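Local coordinates for aminoglycoside acetyltransferase meta-AAC0020 (Uncultured bacterium, PDB 5F47), which probably transfers an acetyl group from acetyl-coenzyme A to aminoglycoside antibiotics, as a GNAT-fold resistance enzyme from soil bacteria, at residues Asn56-Leu64 with Leu107-Lys118. Sequence-based numbering, arbitrary orientation.
Sequences NFYVFVALL and LITATNQFYTEK
F114 leaves helix 107-117 with CG opposite the backbone N (chi1 176°), whereas Y58 and F60 on strand 57-64 turn CG anti to the carbonyl carbon, beside the backbone N, and the three rings converge as an aromatic cluster. The edge of F114 meets the face of Y58 in a T-shaped pair, planes at 65°, with F114 CE2 over the ring centre; F114 CZ comes within 3.6 Å of Y58 CE1. F60 in turn directs its edge at the F114 face, offset, F60 CZ lying 3.6 Å from F114 CD2. In this GNAT fold the helix packs on the mixed sheet, its axis 8.9 Å from that of strand 57-64 and running roughly antiparallel to it at 146°. T111 lies over one face of the F60 ring, OG1 shifted toward the rim and 3.4 Å from F60 CD1. That hydroxyl is held by its hydrogen bond to L107 O (2.8 Å), which also accepts T111 N from the opposite side of the carbonyl plane. Towards the strand's C-terminal half, L107 CD2 packs on F60 CB and A62 CB. Y115 OH lies beside Y58 CD2 at 3.3 Å while hydrogen-bonding S74 of strand 67-77, whose hydroxyl also bonds Y58 O.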
ATOM      1  N   ASN B  56       9.478  -3.279   8.400  1.00 19.76           N
ATOM      2  CA  ASN B  56       8.769  -2.419   7.442  1.00 19.07           C
ATOM      3  C   ASN B  56       7.312  -2.209   7.826  1.00 16.17           C
ATOM      4  O   ASN B  56       6.479  -1.837   6.994  1.00 15.44           O
ATOM      5  CB  ASN B  56       8.852  -3.022   6.052  1.00 20.75           C
ATOM      6  CG  ASN B  56       8.375  -4.457   6.018  1.00 19.91           C
ATOM      7  OD1 ASN B  56       7.597  -4.897   6.887  1.00 20.70           O
ATOM      8  ND2 ASN B  56       8.810  -5.189   5.001  1.00 22.61           N
ATOM      9  N   PHE B  57       7.016  -2.430   9.102  1.00 15.04           N
ATOM     10  CA  PHE B  57       5.664  -2.313   9.626  1.00 14.00           C
ATOM     11  C   PHE B  57       5.732  -1.623  10.970  1.00 15.70           C
ATOM     12  O   PHE B  57       6.474  -2.049  11.851  1.00 16.22           O
ATOM     13  CB  PHE B  57       5.025  -3.707   9.759  1.00 14.74           C
ATOM     14  CG  PHE B  57       3.626  -3.688  10.273  1.00 14.13           C
ATOM     15  CD1 PHE B  57       2.597  -3.219   9.468  1.00 12.89           C
ATOM     16  CD2 PHE B  57       3.328  -4.158  11.553  1.00 14.62           C
ATOM     17  CE1 PHE B  57       1.280  -3.218   9.927  1.00 13.38           C
ATOM     18  CE2 PHE B  57       2.023  -4.163  12.017  1.00 14.48           C
ATOM     19  CZ  PHE B  57       0.995  -3.693  11.202  1.00 14.66           C
ATOM     20  N   TYR B  58       4.974  -0.545  11.122  1.00 14.18           N
ATOM     21  CA  TYR B  58       4.978   0.226  12.367  1.00 15.43           C
ATOM     22  C   TYR B  58       3.563   0.568  12.806  1.00 15.11           C
ATOM     23  O   TYR B  58       2.754   1.055  12.019  1.00 13.84           O
ATOM     24  CB  TYR B  58       5.787   1.514  12.216  1.00 16.71           C
ATOM     25  CG  TYR B  58       7.266   1.309  12.086  1.00 17.97           C
ATOM     26  CD1 TYR B  58       8.050   1.082  13.210  1.00 21.30           C
ATOM     27  CD2 TYR B  58       7.888   1.371  10.853  1.00 19.58           C
ATOM     28  CE1 TYR B  58       9.421   0.912  13.108  1.00 24.93           C
ATOM     29  CE2 TYR B  58       9.257   1.206  10.741  1.00 23.45           C
ATOM     30  CZ  TYR B  58      10.012   0.971  11.870  1.00 26.09           C
ATOM     31  OH  TYR B  58      11.374   0.813  11.765  1.00 29.68           O
ATOM     32  N   VAL B  59       3.314   0.367  14.098  1.00 15.80           N
ATOM     33  CA  VAL B  59       2.011   0.573  14.707  1.00 15.40           C
ATOM     34  C   VAL B  59       2.115   1.686  15.740  1.00 16.98           C
ATOM     35  O   VAL B  59       3.024   1.682  16.575  1.00 17.55           O
ATOM     36  CB  VAL B  59       1.501  -0.704  15.400  1.00 14.49           C
ATOM     37  CG1 VAL B  59       0.107  -0.494  15.955  1.00 15.88           C
ATOM     38  CG2 VAL B  59       1.505  -1.885  14.433  1.00 14.17           C
ATOM     39  N   PHE B  60       1.206   2.653  15.676  1.00 15.20           N
ATOM     40  CA  PHE B  60       1.168   3.703  16.688  1.00 17.12           C
ATOM     41  C   PHE B  60      -0.141   3.595  17.442  1.00 17.35           C
ATOM     42  O   PHE B  60      -1.191   3.418  16.826  1.00 18.77           O
ATOM     43  CB  PHE B  60       1.304   5.084  16.052  1.00 18.93           C
ATOM     44  CG  PHE B  60       2.640   5.324  15.406  1.00 19.57           C
ATOM     45  CD1 PHE B  60       2.916   4.797  14.154  1.00 20.67           C
ATOM     46  CD2 PHE B  60       3.618   6.054  16.054  1.00 22.85           C
ATOM     47  CE1 PHE B  60       4.146   5.004  13.558  1.00 22.31           C
ATOM     48  CE2 PHE B  60       4.850   6.268  15.454  1.00 23.70           C
ATOM     49  CZ  PHE B  60       5.107   5.719  14.206  1.00 22.52           C
ATOM     50  N   VAL B  61      -0.089   3.704  18.762  1.00 19.16           N
ATOM     51  CA  VAL B  61      -1.304   3.614  19.562  1.00 18.89           C
ATOM     52  C   VAL B  61      -1.505   4.795  20.495  1.00 18.79           C
ATOM     53  O   VAL B  61      -0.566   5.505  20.865  1.00 19.70           O
ATOM     54  CB  VAL B  61      -1.338   2.314  20.398  1.00 19.98           C
ATOM     55  CG1 VAL B  61      -1.268   1.096  19.475  1.00 18.95           C
ATOM     56  CG2 VAL B  61      -0.221   2.267  21.436  1.00 21.09           C
ATOM     57  N   ALA B  62      -2.762   4.995  20.869  1.00 19.49           N
ATOM     58  CA  ALA B  62      -3.120   5.997  21.864  1.00 19.62           C
ATOM     59  C   ALA B  62      -3.615   5.285  23.100  1.00 21.29           C
ATOM     60  O   ALA B  62      -4.429   4.365  23.009  1.00 21.92           O
ATOM     61  CB  ALA B  62      -4.174   6.935  21.328  1.00 21.10           C
ATOM     62  N   LEU B  63      -3.129   5.715  24.262  1.00 22.78           N
ATOM     63  CA  LEU B  63      -3.415   5.030  25.510  1.00 26.26           C
ATOM     64  C   LEU B  63      -3.985   5.985  26.531  1.00 27.60           C
ATOM     65  O   LEU B  63      -3.483   7.097  26.691  1.00 27.11           O
ATOM     66  CB  LEU B  63      -2.149   4.401  26.076  1.00 29.08           C
ATOM     67  CG  LEU B  63      -1.566   3.205  25.334  1.00 29.31           C
ATOM     68  CD1 LEU B  63      -0.055   3.289  25.345  1.00 30.36           C
ATOM     69  CD2 LEU B  63      -2.031   1.928  26.002  1.00 31.65           C
ATOM     70  N   LEU B  64      -5.047   5.555  27.200  1.00 27.28           N
ATOM     71  CA  LEU B  64      -5.489   6.190  28.430  1.00 33.98           C
ATOM     72  C   LEU B  64      -5.232   5.171  29.524  1.00 39.42           C
ATOM     73  O   LEU B  64      -5.839   4.097  29.534  1.00 36.74           O
ATOM     74  CB  LEU B  64      -6.953   6.600  28.357  1.00 33.36           C
ATOM     75  CG  LEU B  64      -7.185   7.750  27.379  1.00 31.44           C
ATOM     76  CD1 LEU B  64      -8.659   8.060  27.271  1.00 32.27           C
ATOM     77  CD2 LEU B  64      -6.428   8.988  27.852  1.00 32.53           C
ATOM     78  N   LEU B 107      -2.189  10.995  16.689  1.00 16.20           N
ATOM     79  CA  LEU B 107      -1.636   9.799  16.064  1.00 14.61           C
ATOM     80  C   LEU B 107      -0.983  10.137  14.716  1.00 15.78           C
ATOM     81  O   LEU B 107       0.127   9.685  14.425  1.00 16.22           O
ATOM     82  CB  LEU B 107      -2.738   8.733  15.869  1.00 14.24           C
ATOM     83  CG  LEU B 107      -3.136   7.982  17.144  1.00 17.60           C
ATOM     84  CD1 LEU B 107      -4.413   7.195  16.928  1.00 18.46           C
ATOM     85  CD2 LEU B 107      -1.994   7.069  17.622  1.00 18.62           C
ATOM     86  N   ILE B 108      -1.671  10.935  13.898  1.00 16.23           N
ATOM     87  CA  ILE B 108      -1.126  11.336  12.606  1.00 15.10           C
ATOM     88  C   ILE B 108       0.134  12.184  12.776  1.00 15.01           C
ATOM     89  O   ILE B 108       1.133  11.956  12.085  1.00 16.04           O
ATOM     90  CB  ILE B 108      -2.172  12.103  11.780  1.00 14.84           C
ATOM     91  CG1 ILE B 108      -3.279  11.147  11.319  1.00 13.42           C
ATOM     92  CG2 ILE B 108      -1.521  12.820  10.559  1.00 17.94           C
ATOM     93  CD1 ILE B 108      -2.829  10.108  10.292  1.00 16.83           C
ATOM     94  N   THR B 109       0.101  13.132  13.707  1.00 16.80           N
ATOM     95  CA  THR B 109       1.277  13.960  13.958  1.00 16.18           C
ATOM     96  C   THR B 109       2.484  13.109  14.370  1.00 17.00           C
ATOM     97  O   THR B 109       3.587  13.308  13.854  1.00 18.29           O
ATOM     98  CB  THR B 109       0.977  15.014  15.024  1.00 18.82           C
ATOM     99  OG1 THR B 109      -0.032  15.912  14.528  1.00 20.73           O
ATOM    100  CG2 THR B 109       2.231  15.822  15.360  1.00 20.42           C
ATOM    101  N   ALA B 110       2.284  12.156  15.279  1.00 17.09           N
ATOM    102  CA  ALA B 110       3.395  11.328  15.757  1.00 16.02           C
ATOM    103  C   ALA B 110       3.949  10.451  14.641  1.00 16.19           C
ATOM    104  O   ALA B 110       5.153  10.233  14.530  1.00 17.76           O
ATOM    105  CB  ALA B 110       2.940  10.466  16.933  1.00 18.00           C
ATOM    106  N   THR B 111       3.045   9.959  13.809  1.00 16.80           N
ATOM    107  CA  THR B 111       3.418   9.089  12.716  1.00 16.58           C
ATOM    108  C   THR B 111       4.246   9.848  11.700  1.00 16.53           C
ATOM    109  O   THR B 111       5.322   9.393  11.300  1.00 15.86           O
ATOM    110  CB  THR B 111       2.171   8.503  12.057  1.00 15.02           C
ATOM    111  OG1 THR B 111       1.494   7.691  13.017  1.00 16.25           O
ATOM    112  CG2 THR B 111       2.532   7.629  10.844  1.00 15.62           C
ATOM    113  N   ASN B 112       3.757  11.012  11.288  1.00 15.50           N
ATOM    114  CA  ASN B 112       4.500  11.791  10.303  1.00 17.28           C
ATOM    115  C   ASN B 112       5.823  12.309  10.852  1.00 17.31           C
ATOM    116  O   ASN B 112       6.802  12.404  10.112  1.00 17.50           O
ATOM    117  CB  ASN B 112       3.645  12.937   9.769  1.00 18.81           C
ATOM    118  CG  ASN B 112       2.500  12.431   8.927  1.00 19.01           C
ATOM    119  OD1 ASN B 112       2.453  11.240   8.590  1.00 20.57           O
ATOM    120  ND2 ASN B 112       1.572  13.313   8.578  1.00 20.26           N
ATOM    121  N   GLN B 113       5.866  12.647  12.143  1.00 17.30           N
ATOM    122  CA  GLN B 113       7.114  13.030  12.776  1.00 20.61           C
ATOM    123  C   GLN B 113       8.131  11.882  12.736  1.00 20.45           C
ATOM    124  O   GLN B 113       9.312  12.088  12.453  1.00 21.59           O
ATOM    125  CB  GLN B 113       6.860  13.451  14.221  1.00 28.80           C
ATOM    126  CG  GLN B 113       8.118  13.818  15.005  1.00 42.10           C
ATOM    127  CD  GLN B 113       8.825  15.052  14.468  1.00 53.89           C
ATOM    128  OE1 GLN B 113       8.197  15.954  13.909  1.00 59.80           O
ATOM    129  NE2 GLN B 113      10.143  15.094  14.635  1.00 64.75           N
ATOM    130  N   PHE B 114       7.667  10.675  13.044  1.00 19.27           N
ATOM    131  CA  PHE B 114       8.529   9.493  13.004  1.00 18.75           C
ATOM    132  C   PHE B 114       9.153   9.264  11.617  1.00 16.47           C
ATOM    133  O   PHE B 114      10.367   9.069  11.499  1.00 19.71           O
ATOM    134  CB  PHE B 114       7.720   8.267  13.430  1.00 19.43           C
ATOM    135  CG  PHE B 114       8.472   6.966  13.346  1.00 18.80           C
ATOM    136  CD1 PHE B 114       9.461   6.664  14.273  1.00 21.58           C
ATOM    137  CD2 PHE B 114       8.148   6.027  12.368  1.00 18.25           C
ATOM    138  CE1 PHE B 114      10.140   5.452  14.208  1.00 21.75           C
ATOM    139  CE2 PHE B 114       8.818   4.816  12.308  1.00 18.52           C
ATOM    140  CZ  PHE B 114       9.803   4.533  13.216  1.00 20.74           C
ATOM    141  N   TYR B 115       8.333   9.333  10.579  1.00 15.72           N
ATOM    142  CA  TYR B 115       8.822   9.040   9.244  1.00 15.21           C
ATOM    143  C   TYR B 115       9.641  10.212   8.709  1.00 17.24           C
ATOM    144  O   TYR B 115      10.538  10.025   7.880  1.00 17.49           O
ATOM    145  CB  TYR B 115       7.662   8.680   8.328  1.00 16.19           C
ATOM    146  CG  TYR B 115       7.162   7.271   8.576  1.00 14.11           C
ATOM    147  CD1 TYR B 115       8.008   6.190   8.411  1.00 15.07           C
ATOM    148  CD2 TYR B 115       5.854   7.043   8.956  1.00 14.85           C
ATOM    149  CE1 TYR B 115       7.559   4.883   8.617  1.00 16.08           C
ATOM    150  CE2 TYR B 115       5.382   5.733   9.164  1.00 13.76           C
ATOM    151  CZ  TYR B 115       6.244   4.676   8.987  1.00 15.55           C
ATOM    152  OH  TYR B 115       5.804   3.385   9.193  1.00 16.28           O
ATOM    153  N   THR B 116       9.362  11.419   9.205  1.00 17.06           N
ATOM    154  CA  THR B 116      10.205  12.572   8.855  1.00 19.55           C
ATOM    155  C   THR B 116      11.628  12.397   9.379  1.00 20.54           C
ATOM    156  O   THR B 116      12.614  12.654   8.664  1.00 23.67           O
ATOM    157  CB  THR B 116       9.623  13.903   9.409  1.00 19.02           C
ATOM    158  OG1 THR B 116       8.337  14.139   8.825  1.00 20.11           O
ATOM    159  CG2 THR B 116      10.538  15.083   9.099  1.00 22.00           C
ATOM    160  N   GLU B 117      11.732  11.972  10.629  1.00 21.77           N
ATOM    161  CA  GLU B 117      13.030  11.744  11.254  1.00 27.16           C
ATOM    162  C   GLU B 117      13.818  10.669  10.507  1.00 26.32           C
ATOM    163  O   GLU B 117      15.047  10.739  10.420  1.00 28.36           O
ATOM    164  CB  GLU B 117      12.851  11.354  12.721  1.00 32.55           C
ATOM    165  CG  GLU B 117      12.340  12.483  13.609  1.00 39.32           C
ATOM    166  CD  GLU B 117      11.784  11.999  14.947  1.00 44.66           C
ATOM    167  OE1 GLU B 117      11.524  10.780  15.098  1.00 45.51           O
ATOM    168  OE2 GLU B 117      11.603  12.846  15.849  1.00 49.49           O
ATOM    169  N   LYS B 118      13.100   9.693   9.965  1.00 23.53           N
ATOM    170  CA  LYS B 118      13.692   8.613   9.178  1.00 25.19           C
ATOM    171  C   LYS B 118      13.982   9.007   7.737  1.00 25.20           C
ATOM    172  O   LYS B 118      14.498   8.205   6.967  1.00 26.19           O
ATOM    173  CB  LYS B 118      12.776   7.384   9.195  1.00 27.70           C
ATOM    174  CG  LYS B 118      12.698   6.714  10.557  1.00 33.34           C
ATOM    175  CD  LYS B 118      11.685   5.583  10.556  1.00 36.67           C
ATOM    176  CE  LYS B 118      12.166   4.387   9.757  1.00 40.99           C
ATOM    177  NZ  LYS B 118      13.257   3.667  10.470  1.00 46.22           N
TER
HETATM  178  O   HOH W   1      13.101   2.677  13.817  1.00 54.72           O